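Local coordinates for CT009 (Chlamydia trachomatis, PDB 4GQM), which is of unknown function but carries a helix-turn-helix domain, which suggests DNA binding, and forms a sub-domain-swapped dimer in this crystal, at the interface of chains A and B. Coordinates in Å, arbitrary orientation; residue numbers count along the deposited sequence, not the author numbering. Chains: chain A/B, CT009.

The interface of chains A and B. Residues chain A 11, 42, 54-55; chain B 58, 60, 63-64.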
ATOM      1  N   LEU A  11     -17.665   0.041   6.378  1.00 12.28           N
ATOM      2  CA  LEU A  11     -16.337   0.533   6.779  1.00 12.34           C
ATOM      3  C   LEU A  11     -16.408   1.267   8.097  1.00 12.32           C
ATOM      4  O   LEU A  11     -15.499   1.148   8.922  1.00 12.55           O
ATOM      5  CB  LEU A  11     -15.766   1.453   5.693  1.00 12.66           C
ATOM      6  CG  LEU A  11     -15.262   0.723   4.466  1.00 13.40           C
ATOM      7  CD1 LEU A  11     -14.969   1.723   3.364  1.00 13.85           C
ATOM      8  CD2 LEU A  11     -14.001  -0.099   4.761  1.00 13.50           C
ATOM      9  N   ALA A  42      -2.522   4.960   8.129  1.00 13.71           N
ATOM     10  CA  ALA A  42      -3.322   3.810   7.712  1.00 13.91           C
ATOM     11  C   ALA A  42      -4.247   3.338   8.848  1.00 12.53           C
ATOM     12  O   ALA A  42      -5.420   3.044   8.635  1.00 12.32           O
ATOM     13  CB  ALA A  42      -2.422   2.699   7.237  1.00 15.93           C
ATOM     14  N   LEU A  54      -7.730   4.858   2.259  1.00  9.90           N
ATOM     15  CA  LEU A  54      -7.194   3.501   2.183  1.00 10.02           C
ATOM     16  C   LEU A  54      -6.755   3.072   0.796  1.00 10.23           C
ATOM     17  O   LEU A  54      -5.767   2.361   0.653  1.00 10.32           O
ATOM     18  CB  LEU A  54      -8.254   2.537   2.722  1.00 11.22           C
ATOM     19  CG  LEU A  54      -8.572   2.624   4.208  1.00 13.89           C
ATOM     20  CD1 LEU A  54      -9.821   1.824   4.588  1.00 15.74           C
ATOM     21  CD2 LEU A  54      -7.390   2.177   5.037  1.00 16.10           C
ATOM     22  N   ILE A  55      -7.523   3.449  -0.223  1.00  9.75           N
ATOM     23  CA  ILE A  55      -7.345   2.973  -1.606  0.50 10.58           C
ATOM     24  C   ILE A  55      -6.601   3.925  -2.526  1.00 11.50           C
ATOM     25  O   ILE A  55      -6.019   3.500  -3.510  1.00 13.87           O
ATOM     26  CB  ILE A  55      -8.723   2.735  -2.257  0.50 12.00           C
ATOM     27  CG1 ILE A  55      -9.474   1.597  -1.571  0.50 12.83           C
ATOM     28  CG2 ILE A  55      -8.586   2.460  -3.762  0.50 13.92           C
ATOM     29  CD1 ILE A  55      -8.755   0.240  -1.679  0.50 13.88           C
TER
ATOM     30  N   VAL B  58      -3.604  -5.361  -2.321  1.00 10.42           N
ATOM     31  CA  VAL B  58      -4.582  -4.377  -1.819  1.00 10.65           C
ATOM     32  C   VAL B  58      -4.082  -4.047  -0.430  1.00  9.27           C
ATOM     33  O   VAL B  58      -4.360  -4.772   0.536  1.00 10.14           O
ATOM     34  CB  VAL B  58      -6.022  -4.914  -1.812  1.00 12.22           C
ATOM     35  CG1 VAL B  58      -6.956  -3.834  -1.340  1.00 13.66           C
ATOM     36  CG2 VAL B  58      -6.372  -5.399  -3.198  1.00 13.85           C
ATOM     37  N   ALA B  60      -4.574  -1.960   1.916  1.00  9.79           N
ATOM     38  CA  ALA B  60      -5.502  -1.748   3.042  1.00 10.71           C
ATOM     39  C   ALA B  60      -6.008  -3.036   3.627  1.00 10.52           C
ATOM     40  O   ALA B  60      -6.254  -3.121   4.834  1.00 11.69           O
ATOM     41  CB  ALA B  60      -6.671  -0.942   2.560  1.00 13.33           C
ATOM     42  N   PHE B  63      -3.328  -4.272   5.851  1.00 10.93           N
ATOM     43  CA  PHE B  63      -3.253  -3.508   7.086  1.00 10.76           C
ATOM     44  C   PHE B  63      -4.343  -3.979   8.051  1.00 10.65           C
ATOM     45  O   PHE B  63      -4.118  -4.112   9.253  1.00 11.32           O
ATOM     46  CB  PHE B  63      -3.466  -2.003   6.846  1.00 11.69           C
ATOM     47  CG  PHE B  63      -2.468  -1.332   5.914  1.00 12.52           C
ATOM     48  CD1 PHE B  63      -1.156  -1.760   5.812  1.00 14.16           C
ATOM     49  CD2 PHE B  63      -2.871  -0.237   5.141  1.00 13.89           C
ATOM     50  CE1 PHE B  63      -0.275  -1.101   4.908  1.00 15.38           C
ATOM     51  CE2 PHE B  63      -1.983   0.406   4.264  1.00 14.55           C
ATOM     52  CZ  PHE B  63      -0.713  -0.007   4.188  1.00 15.52           C
ATOM     53  N   MET B  64      -5.553  -4.171   7.527  1.00 10.69           N
ATOM     54  CA  MET B  64      -6.648  -4.618   8.375  1.00 11.33           C
ATOM     55  C   MET B  64      -6.367  -5.986   9.005  1.00 12.17           C
ATOM     56  O   MET B  64      -6.638  -6.201  10.190  1.00 13.07           O
ATOM     57  CB  MET B  64      -7.957  -4.644   7.608  1.00 11.82           C
ATOM     58  CG  MET B  64      -8.485  -3.254   7.323  1.00 12.06           C
ATOM     59  SD  MET B  64     -10.028  -3.391   6.400  1.00 14.37           S
ATOM     60  CE  MET B  64     -10.513  -1.667   6.308  1.00 14.49           C
TER
HETATM   61  O   HOH W   1      -5.351  -0.415  -0.299  1.00 11.69           O
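A water molecule links the carbonyl oxygen of A:Leu54 to the backbone amide of B:Ala60. Water 1 lies 3.0 Å from A:Leu54 O. It accepts a fairly straight hydrogen bond from B:Ala60 N (2.8 Å, 160° at H). It thus joins the end of helix 51-55 to the first turn of helix 59-70, where the amide has no carbonyl one turn earlier in its helix to bond to; the helix start may strengthen this donor.

Beside the water the contact is apolar. The methyl of B:Ala60 rests against the A:Leu54 side chain, with the two CB atoms 3.8 Å apart, and also touches the CD2 branch. The other branch, CD1, meets B:Met64 CE tip to tip at 4.0 Å. The extended B:Met64 chain (chi2 180°, chi3 176°) also brings CE near A:Leu11 CD2, a more marginal neighbour, and crosses both leucine side chains at about a right angle. A:Ala42 CB sits above the B:Phe63 ring plane, displaced outward past the CD2-CE2 bond, 3.6 Å from CD2. A:Ile55 CD1 and B:Val58 CG1 approach loosely at 4.5 Å.

Helix 59-70 of chain B thereby packs against helices 40-48 and 51-55 of chain A and brushes helix 2-24, consistent with the sub-domain swap. The two-fold axis repeats the patch with the chains exchanged, as expected if each half of the swapped assembly combines helices from both chains; the structure alone does not show whether this pairing occurs in the cell.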